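Local structure of RagA protein (Porphyromonas gingivalis, 6SLN) at residues R563-A568 against I644-H649; P673-E678 against D709-V714; Q725-G730 against L769-N774. The protein probably works as a TonB-dependent transporter that carries substrates across the outer membrane through a plugged beta-barrel. All blocks are in the same frame, centred on the assembly; numbering follows the deposited sequence.

Contact 1: R563-A568 against I644-H649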
loop_
_atom_site.group_PDB
_atom_site.type_symbol
_atom_site.label_atom_id
_atom_site.label_comp_id
_atom_site.label_asym_id
_atom_site.label_seq_id
_atom_site.Cartn_x
_atom_site.Cartn_y
_atom_site.Cartn_z
ATOM N N ARG A 563 -6.598 5.242 -5.572
ATOM C CA ARG A 563 -7.880 5.725 -6.056
ATOM C C ARG A 563 -8.850 5.766 -4.885
ATOM O O ARG A 563 -8.731 4.998 -3.921
ATOM C CB ARG A 563 -8.451 4.843 -7.181
ATOM C CG ARG A 563 -8.061 5.256 -8.601
ATOM C CD ARG A 563 -7.719 4.046 -9.500
ATOM N NE ARG A 563 -8.536 2.841 -9.279
ATOM C CZ ARG A 563 -8.073 1.588 -9.386
ATOM N NH1 ARG A 563 -6.794 1.365 -9.711
ATOM N NH2 ARG A 563 -8.885 0.553 -9.164
ATOM N N VAL A 564 -9.797 6.692 -4.969
ATOM C CA VAL A 564 -10.804 6.902 -3.941
ATOM C C VAL A 564 -12.119 7.186 -4.654
ATOM O O VAL A 564 -12.143 7.880 -5.674
ATOM C CB VAL A 564 -10.410 8.066 -3.002
ATOM C CG1 VAL A 564 -11.460 8.279 -1.945
ATOM C CG2 VAL A 564 -9.039 7.822 -2.371
ATOM N N ALA A 565 -13.206 6.629 -4.136
ATOM C CA ALA A 565 -14.527 6.844 -4.699
ATOM C C ALA A 565 -15.536 6.985 -3.569
ATOM O O ALA A 565 -15.476 6.238 -2.587
ATOM C CB ALA A 565 -14.939 5.674 -5.618
ATOM N N GLU A 566 -16.479 7.918 -3.713
ATOM C CA GLU A 566 -17.617 7.910 -2.808
ATOM C C GLU A 566 -18.860 8.448 -3.491
ATOM O O GLU A 566 -18.798 9.195 -4.475
ATOM C CB GLU A 566 -17.366 8.702 -1.533
ATOM C CG GLU A 566 -16.490 9.882 -1.715
ATOM C CD GLU A 566 -15.834 10.274 -0.426
ATOM O OE1 GLU A 566 -15.206 11.350 -0.372
ATOM O OE2 GLU A 566 -15.972 9.505 0.539
ATOM N N TYR A 567 -19.994 8.025 -2.956
ATOM C CA TYR A 567 -21.281 8.533 -3.377
ATOM C C TYR A 567 -22.224 8.379 -2.201
ATOM O O TYR A 567 -21.933 7.670 -1.233
ATOM C CB TYR A 567 -21.802 7.813 -4.637
ATOM C CG TYR A 567 -22.163 6.342 -4.483
ATOM C CD1 TYR A 567 -23.341 5.945 -3.854
ATOM C CD2 TYR A 567 -21.337 5.346 -5.000
ATOM C CE1 TYR A 567 -23.673 4.579 -3.730
ATOM C CE2 TYR A 567 -21.661 3.984 -4.876
ATOM C CZ TYR A 567 -22.823 3.616 -4.243
ATOM O OH TYR A 567 -23.141 2.293 -4.131
ATOM N N ALA A 568 -23.360 9.061 -2.295
ATOM C CA ALA A 568 -24.409 8.897 -1.306
ATOM C C ALA A 568 -25.751 9.204 -1.953
ATOM O O ALA A 568 -25.833 9.837 -3.014
ATOM C CB ALA A 568 -24.164 9.783 -0.076
ATOM N N ILE A 644 -24.420 6.254 -12.820
ATOM C CA ILE A 644 -23.290 6.739 -13.589
ATOM C C ILE A 644 -22.104 6.902 -12.644
ATOM O O ILE A 644 -22.180 6.568 -11.463
ATOM C CB ILE A 644 -23.606 8.060 -14.297
ATOM C CG1 ILE A 644 -23.913 9.119 -13.232
ATOM C CG2 ILE A 644 -24.776 7.864 -15.253
ATOM C CD1 ILE A 644 -24.108 10.518 -13.797
ATOM N N GLY A 645 -21.006 7.426 -13.179
ATOM C CA GLY A 645 -19.852 7.736 -12.361
ATOM C C GLY A 645 -20.199 8.660 -11.205
ATOM O O GLY A 645 -21.301 9.197 -11.091
ATOM N N ASN A 646 -19.218 8.840 -10.322
ATOM C CA ASN A 646 -19.431 9.565 -9.076
ATOM C C ASN A 646 -19.210 11.069 -9.188
ATOM O O ASN A 646 -19.700 11.818 -8.335
ATOM C CB ASN A 646 -18.509 9.008 -7.982
ATOM C CG ASN A 646 -18.809 7.568 -7.651
ATOM O OD1 ASN A 646 -19.974 7.203 -7.459
ATOM N ND2 ASN A 646 -17.753 6.734 -7.562
ATOM N N TYR A 647 -18.484 11.527 -10.201
ATOM C CA TYR A 647 -17.994 12.896 -10.268
ATOM C C TYR A 647 -18.056 13.399 -11.709
ATOM O O TYR A 647 -17.067 13.845 -12.280
ATOM C CB TYR A 647 -16.552 13.000 -9.766
ATOM C CG TYR A 647 -16.259 12.298 -8.463
ATOM C CD1 TYR A 647 -16.718 12.820 -7.246
ATOM C CD2 TYR A 647 -15.508 11.116 -8.439
ATOM C CE1 TYR A 647 -16.450 12.186 -6.047
ATOM C CE2 TYR A 647 -15.222 10.469 -7.230
ATOM C CZ TYR A 647 -15.694 11.012 -6.033
ATOM O OH TYR A 647 -15.436 10.375 -4.825
ATOM N N ASN A 648 -19.226 13.326 -12.327
ATOM C CA ASN A 648 -19.333 13.583 -13.756
ATOM C C ASN A 648 -19.825 14.973 -14.105
ATOM O O ASN A 648 -19.972 15.269 -15.297
ATOM C CB ASN A 648 -20.266 12.558 -14.405
ATOM C CG ASN A 648 -19.614 11.207 -14.580
ATOM O OD1 ASN A 648 -18.456 11.101 -14.987
ATOM N ND2 ASN A 648 -20.352 10.163 -14.252
ATOM N N HIS A 649 -20.121 15.822 -13.114
ATOM C CA HIS A 649 -20.572 17.179 -13.390
ATOM C C HIS A 649 -19.512 18.242 -13.145
ATOM O O HIS A 649 -19.583 19.313 -13.755
ATOM C CB HIS A 649 -21.811 17.516 -12.551
ATOM C CG HIS A 649 -21.640 17.254 -11.089
ATOM N ND1 HIS A 649 -21.198 18.217 -10.209
ATOM C CD2 HIS A 649 -21.856 16.138 -10.351
ATOM C CE1 HIS A 649 -21.147 17.706 -8.991
ATOM N NE2 HIS A 649 -21.546 16.447 -9.050
HETATM O O HOH W 1 -20.985 10.829 -5.746
#
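On the wall of the TonB-dependent receptor beta-barrel, the loop 644-649, which follows strand 627-641, lays Asn-646 and Tyr-647 against the run 563-568 of strand 561-580. Val-564 takes a small share, its carbonyl O lying near the plane of the Tyr-647 ring at the edge. At Ala-565 the methyl CB packs on Asn-646 ND2, 3.6 Å away. Glu-566 follows with the polar link: its backbone N donates to Tyr-647 OH over 2.9 Å, with a moderately bent N-H...O angle of 140°, while CG of the same residue lies beside that hydroxyl. Ala-565 and Tyr-567 pair by backbone with strand 515-540, so the phenol serves an amide on the other edge of the strand. The Glu-566 carbonyl is reached too, since a water donates to Glu-566 O and to Asn-646 O. Tyr-567 closes the contact. Its CD2 comes 3.4 Å from Asn-646 OD1, with the amide and ring planes 28° apart, and Arg-597 binds that OD1 while forming a cation-pi contact with the same ring. Residues of another protein's chain pack nearby on Val-564, Glu-566 and Tyr-647. Within the loop, Asn-646 CG stands anti to its own carbonyl carbon (chi1 -63°), and Asn-646 CB sits over one face of the Tyr-647 ring, 3.6 Å above its plane toward the rim.

Contact 2: P673-E678 against D709-V714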
loop_
_atom_site.group_PDB
_atom_site.type_symbol
_atom_site.label_atom_id
_atom_site.label_comp_id
_atom_site.label_asym_id
_atom_site.label_seq_id
_atom_site.Cartn_x
_atom_site.Cartn_y
_atom_site.Cartn_z
ATOM N N PRO A 673 -22.596 21.385 -15.540
ATOM C CA PRO A 673 -23.231 21.807 -14.280
ATOM C C PRO A 673 -24.671 21.363 -14.128
ATOM O O PRO A 673 -25.131 21.199 -12.991
ATOM C CB PRO A 673 -23.125 23.333 -14.327
ATOM C CG PRO A 673 -22.002 23.616 -15.261
ATOM C CD PRO A 673 -22.070 22.529 -16.300
ATOM N N ASP A 674 -25.393 21.120 -15.220
ATOM C CA ASP A 674 -26.800 20.774 -15.115
ATOM C C ASP A 674 -27.066 19.269 -15.160
ATOM O O ASP A 674 -28.230 18.865 -15.268
ATOM C CB ASP A 674 -27.587 21.508 -16.197
ATOM C CG ASP A 674 -27.675 23.005 -15.922
ATOM O OD1 ASP A 674 -28.195 23.399 -14.852
ATOM O OD2 ASP A 674 -27.196 23.785 -16.768
ATOM N N LEU A 675 -26.031 18.434 -15.048
ATOM C CA LEU A 675 -26.236 17.002 -14.886
ATOM C C LEU A 675 -27.275 16.724 -13.811
ATOM O O LEU A 675 -27.166 17.223 -12.694
ATOM C CB LEU A 675 -24.923 16.325 -14.510
ATOM C CG LEU A 675 -24.857 14.834 -14.864
ATOM C CD1 LEU A 675 -25.160 14.600 -16.352
ATOM C CD2 LEU A 675 -23.503 14.291 -14.521
ATOM N N SER A 676 -28.277 15.915 -14.148
ATOM C CA SER A 676 -29.296 15.528 -13.182
ATOM C C SER A 676 -29.754 14.102 -13.487
ATOM O O SER A 676 -29.206 13.414 -14.359
ATOM C CB SER A 676 -30.449 16.538 -13.190
ATOM O OG SER A 676 -31.324 16.375 -12.076
ATOM N N TRP A 677 -30.750 13.651 -12.728
ATOM C CA TRP A 677 -31.329 12.330 -12.926
ATOM C C TRP A 677 -31.769 12.119 -14.365
ATOM O O TRP A 677 -32.270 13.038 -15.023
ATOM C CB TRP A 677 -32.544 12.154 -12.033
ATOM C CG TRP A 677 -32.211 12.078 -10.629
ATOM C CD1 TRP A 677 -31.906 13.118 -9.808
ATOM C CD2 TRP A 677 -32.150 10.895 -9.834
ATOM N NE1 TRP A 677 -31.661 12.657 -8.543
ATOM C CE2 TRP A 677 -31.798 11.293 -8.529
ATOM C CE3 TRP A 677 -32.369 9.541 -10.092
ATOM C CZ2 TRP A 677 -31.644 10.381 -7.485
ATOM C CZ3 TRP A 677 -32.229 8.641 -9.056
ATOM C CH2 TRP A 677 -31.866 9.061 -7.770
ATOM N N GLU A 678 -31.589 10.886 -14.844
ATOM C CA GLU A 678 -32.337 10.390 -15.991
ATOM C C GLU A 678 -33.709 9.944 -15.496
ATOM O O GLU A 678 -33.815 9.245 -14.485
ATOM C CB GLU A 678 -31.576 9.246 -16.660
ATOM C CG GLU A 678 -32.368 8.367 -17.611
ATOM C CD GLU A 678 -31.507 7.232 -18.201
ATOM O OE1 GLU A 678 -30.571 7.574 -18.974
ATOM O OE2 GLU A 678 -31.754 6.022 -17.888
ATOM N N ASP A 709 -34.730 12.915 -20.260
ATOM C CA ASP A 709 -33.519 13.479 -19.656
ATOM C C ASP A 709 -32.387 12.450 -19.701
ATOM O O ASP A 709 -31.609 12.290 -18.755
ATOM C CB ASP A 709 -33.774 13.963 -18.227
ATOM C CG ASP A 709 -34.651 15.200 -18.178
ATOM O OD1 ASP A 709 -35.291 15.482 -19.196
ATOM O OD2 ASP A 709 -34.701 15.893 -17.135
ATOM N N MET A 710 -32.303 11.750 -20.834
ATOM C CA MET A 710 -31.509 10.535 -20.942
ATOM C C MET A 710 -30.038 10.790 -20.622
ATOM O O MET A 710 -29.405 11.683 -21.196
ATOM C CB MET A 710 -31.668 9.956 -22.348
ATOM C CG MET A 710 -30.674 8.868 -22.708
ATOM S SD MET A 710 -31.361 7.694 -23.885
ATOM C CE MET A 710 -32.392 6.804 -22.745
ATOM N N LEU A 711 -29.494 10.002 -19.696
ATOM C CA LEU A 711 -28.083 10.134 -19.335
ATOM C C LEU A 711 -27.262 9.475 -20.422
ATOM O O LEU A 711 -27.094 8.257 -20.440
ATOM C CB LEU A 711 -27.806 9.521 -17.968
ATOM C CG LEU A 711 -28.113 10.551 -16.890
ATOM C CD1 LEU A 711 -28.269 9.940 -15.504
ATOM C CD2 LEU A 711 -27.017 11.620 -16.930
ATOM N N ILE A 712 -26.777 10.267 -21.361
ATOM C CA ILE A 712 -25.904 9.757 -22.403
ATOM C C ILE A 712 -24.489 10.187 -22.070
ATOM O O ILE A 712 -24.239 11.362 -21.763
ATOM C CB ILE A 712 -26.321 10.251 -23.799
ATOM C CG1 ILE A 712 -27.718 9.728 -24.176
ATOM C CG2 ILE A 712 -25.262 9.851 -24.834
ATOM C CD1 ILE A 712 -28.044 9.788 -25.696
ATOM N N ASP A 713 -23.576 9.224 -22.068
ATOM C CA ASP A 713 -22.149 9.513 -21.999
ATOM C C ASP A 713 -21.787 10.011 -23.397
ATOM O O ASP A 713 -21.346 9.260 -24.277
ATOM C CB ASP A 713 -21.367 8.270 -21.576
ATOM C CG ASP A 713 -19.963 8.584 -21.111
ATOM O OD1 ASP A 713 -19.548 9.753 -21.215
ATOM O OD2 ASP A 713 -19.268 7.659 -20.643
ATOM N N VAL A 714 -22.020 11.300 -23.610
ATOM C CA VAL A 714 -22.035 11.840 -24.974
ATOM C C VAL A 714 -20.638 11.732 -25.577
ATOM O O VAL A 714 -19.653 12.143 -24.936
ATOM C CB VAL A 714 -22.531 13.289 -24.971
ATOM C CG1 VAL A 714 -22.146 13.969 -26.266
ATOM C CG2 VAL A 714 -24.059 13.341 -24.764
#
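Glu-678 OE1 is gripped by two hydrogen bonds, one from Leu-711 N at 2.8 Å and one with the hydroxyl of Ser-151 in the plug domain, so the carboxylate ties two strands of the beta-barrel wall to the plug inside it. The Leu-711 bond is fairly straight (151°) and uses the lone pair of OE1 that faces away from OE2. OE2 is held in turn by Asn-641 ND2, which together with the OE1 bonds fixes the rotation of the group. An extended side chain, with CG anti to the backbone N (chi1 163°), brings the carboxylate to the start of strand segment 711-714. Behind it the backbones meet by a CA-H...O contact from Glu-678 CA to Asp-709 O, 3.4 Å long. Asn-728 ND2 binds both that Asp-709 O and Ser-676 O, tying the two segments together through strand 724-728. Trp-677 points away and gives its NE1 to Arg-603 O. Leu-711 instead turns toward 673-678, its CD1 lying 3.6 Å from Glu-678 CB. The Leu-711 and Leu-675 side chains cross at about a right angle, CD2 of the former touching CD1 of the latter at 3.6 Å.

Contact 3: Q725-G730 against L769-N774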
loop_
_atom_site.group_PDB
_atom_site.type_symbol
_atom_site.label_atom_id
_atom_site.label_comp_id
_atom_site.label_asym_id
_atom_site.label_seq_id
_atom_site.Cartn_x
_atom_site.Cartn_y
_atom_site.Cartn_z
ATOM N N GLN A 725 -18.468 13.067 -22.220
ATOM C CA GLN A 725 -18.948 13.917 -21.137
ATOM C C GLN A 725 -20.422 13.627 -20.975
ATOM O O GLN A 725 -21.188 13.752 -21.939
ATOM C CB GLN A 725 -18.722 15.394 -21.419
ATOM C CG GLN A 725 -19.427 16.317 -20.410
ATOM C CD GLN A 725 -18.923 16.141 -18.988
ATOM O OE1 GLN A 725 -17.723 16.215 -18.725
ATOM N NE2 GLN A 725 -19.838 15.893 -18.070
ATOM N N TYR A 726 -20.816 13.217 -19.774
ATOM C CA TYR A 726 -22.216 12.918 -19.531
ATOM C C TYR A 726 -23.083 14.167 -19.705
ATOM O O TYR A 726 -22.661 15.287 -19.401
ATOM C CB TYR A 726 -22.374 12.327 -18.140
ATOM C CG TYR A 726 -22.490 10.828 -18.128
ATOM C CD1 TYR A 726 -23.574 10.198 -18.722
ATOM C CD2 TYR A 726 -21.528 10.042 -17.513
ATOM C CE1 TYR A 726 -23.696 8.824 -18.706
ATOM C CE2 TYR A 726 -21.643 8.659 -17.487
ATOM C CZ TYR A 726 -22.726 8.062 -18.088
ATOM O OH TYR A 726 -22.844 6.698 -18.066
ATOM N N GLN A 727 -24.295 13.960 -20.226
ATOM C CA GLN A 727 -25.273 15.012 -20.465
ATOM C C GLN A 727 -26.672 14.402 -20.403
ATOM O O GLN A 727 -26.868 13.233 -20.741
ATOM C CB GLN A 727 -25.055 15.696 -21.828
ATOM C CG GLN A 727 -24.001 16.810 -21.826
ATOM C CD GLN A 727 -23.358 17.027 -23.187
ATOM O OE1 GLN A 727 -23.696 16.354 -24.144
ATOM N NE2 GLN A 727 -22.426 17.962 -23.272
ATOM N N ASN A 728 -27.644 15.199 -19.965
ATOM C CA ASN A 728 -29.050 14.806 -20.038
ATOM C C ASN A 728 -29.535 15.158 -21.437
ATOM O O ASN A 728 -29.778 16.324 -21.756
ATOM C CB ASN A 728 -29.863 15.500 -18.958
ATOM C CG ASN A 728 -29.381 15.157 -17.577
ATOM O OD1 ASN A 728 -28.566 15.883 -17.003
ATOM N ND2 ASN A 728 -29.855 14.032 -17.041
ATOM N N VAL A 729 -29.666 14.146 -22.281
ATOM C CA VAL A 729 -29.713 14.389 -23.711
ATOM C C VAL A 729 -30.379 13.216 -24.432
ATOM O O VAL A 729 -30.111 12.045 -24.135
ATOM C CB VAL A 729 -28.285 14.661 -24.225
ATOM C CG1 VAL A 729 -28.164 14.258 -25.659
ATOM C CG2 VAL A 729 -27.941 16.139 -24.064
ATOM N N GLY A 730 -31.286 13.517 -25.361
ATOM C CA GLY A 730 -31.932 12.479 -26.115
ATOM C C GLY A 730 -32.991 11.735 -25.326
ATOM O O GLY A 730 -33.342 12.089 -24.200
ATOM N N LEU A 769 -31.451 12.146 -29.866
ATOM C CA LEU A 769 -30.034 11.897 -29.624
ATOM C C LEU A 769 -29.404 13.171 -29.093
ATOM O O LEU A 769 -29.857 13.691 -28.084
ATOM C CB LEU A 769 -29.360 11.340 -30.851
ATOM C CG LEU A 769 -29.754 9.908 -31.173
ATOM C CD1 LEU A 769 -29.395 9.524 -32.608
ATOM C CD2 LEU A 769 -29.108 9.006 -30.151
ATOM N N PHE A 770 -28.330 13.645 -29.706
ATOM C CA PHE A 770 -27.578 14.787 -29.216
ATOM C C PHE A 770 -27.209 15.667 -30.406
ATOM O O PHE A 770 -27.106 15.186 -31.540
ATOM C CB PHE A 770 -26.316 14.345 -28.453
ATOM C CG PHE A 770 -25.655 13.085 -28.988
ATOM C CD1 PHE A 770 -26.144 11.829 -28.658
ATOM C CD2 PHE A 770 -24.525 13.164 -29.791
ATOM C CE1 PHE A 770 -25.530 10.673 -29.123
ATOM C CE2 PHE A 770 -23.908 12.014 -30.253
ATOM C CZ PHE A 770 -24.413 10.763 -29.919
ATOM N N PHE A 771 -27.016 16.963 -30.146
ATOM C CA PHE A 771 -26.538 17.915 -31.147
ATOM C C PHE A 771 -27.499 18.068 -32.319
ATOM O O PHE A 771 -27.085 18.466 -33.419
ATOM C CB PHE A 771 -25.145 17.522 -31.668
ATOM C CG PHE A 771 -24.143 17.211 -30.574
ATOM C CD1 PHE A 771 -24.236 17.823 -29.324
ATOM C CD2 PHE A 771 -23.108 16.317 -30.796
ATOM C CE1 PHE A 771 -23.319 17.539 -28.309
ATOM C CE2 PHE A 771 -22.188 16.034 -29.787
ATOM C CZ PHE A 771 -22.299 16.648 -28.536
ATOM N N GLY A 772 -28.775 17.753 -32.124
ATOM C CA GLY A 772 -29.670 17.743 -33.268
ATOM C C GLY A 772 -29.489 16.578 -34.219
ATOM O O GLY A 772 -30.092 16.582 -35.296
ATOM N N LEU A 773 -28.688 15.574 -33.855
ATOM C CA LEU A 773 -28.416 14.456 -34.758
ATOM C C LEU A 773 -29.644 13.584 -34.925
ATOM O O LEU A 773 -30.285 13.192 -33.946
ATOM C CB LEU A 773 -27.261 13.596 -34.247
ATOM C CG LEU A 773 -25.925 14.333 -34.277
ATOM C CD1 LEU A 773 -24.789 13.598 -33.515
ATOM C CD2 LEU A 773 -25.588 14.598 -35.733
ATOM N N ASN A 774 -29.974 13.287 -36.178
ATOM C CA ASN A 774 -30.937 12.232 -36.435
ATOM C C ASN A 774 -30.326 10.854 -36.160
ATOM O O ASN A 774 -31.039 9.915 -35.788
ATOM C CB ASN A 774 -31.432 12.380 -37.866
ATOM C CG ASN A 774 -32.139 11.168 -38.364
ATOM O OD1 ASN A 774 -31.615 10.446 -39.219
ATOM N ND2 ASN A 774 -33.346 10.927 -37.851
#
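Two phenylalanine rings at a tight turn give this contact its flat groups. Phe-770 CB sits over the centre of one face of the Phe-771 ring, 4.1 Å above its plane, while Phe-771 CD2 lies in plane at the edge of the Phe-770 ring. Gln-727 OE1 comes near Phe-771 CE1, 4.3 Å away, at an oblique angle. Phe-770 and Phe-771 are the first two residues of a type I' beta turn that runs to Leu-773, closed by Leu-773 N to Phe-770 O at 2.8 Å. Against it comes Val-729, whose CG1 is anti to the backbone N (chi1 152°) and so reaches across to Phe-770 CB at 3.4 Å and to the carbonyl O of Leu-769. The Val-729 and Phe-770 side chains cross at about a right angle. Although Gly-730 N approaches Leu-769 O to 3.1 Å, the angle is too poor for a hydrogen bond, so the contact is one of apolar and backbone packing. Phe-770 also meets the ring of Tyr-776, and Phe-771 packs on Val-714 and another protein's chain. The loop between strands 752-764 and 775-778 thus packs on the end of strand 724-728, which pairs antiparallel with beta-barrel strand 696-715.

Overall arrangement
All three contacts belong to the beta-barrel part of the protein, yet they differ in depth. Contact 2 is buried and rests on a carboxylate shared with the plug; contact 1 is a surface contact with a phenol-to-amide bond and a bridging water; contact 3, partly buried, has no hydrogen bond between its segments. Contacts 2 and 3 are closest, their centres about 9 Å apart: strands 696-715 and 724-728 are antiparallel neighbours, and a probable hydrogen bond from Val-729 N to Met-710 O continues the ladder just past the strand end. The loop 644-649 links contact 1 to both others: Ile-644 and Asn-648 pack on Leu-675 and Tyr-726, and Asn-648 O bonds Gln-725 NE2. Contacts 1 and 3 also border another protein's chain.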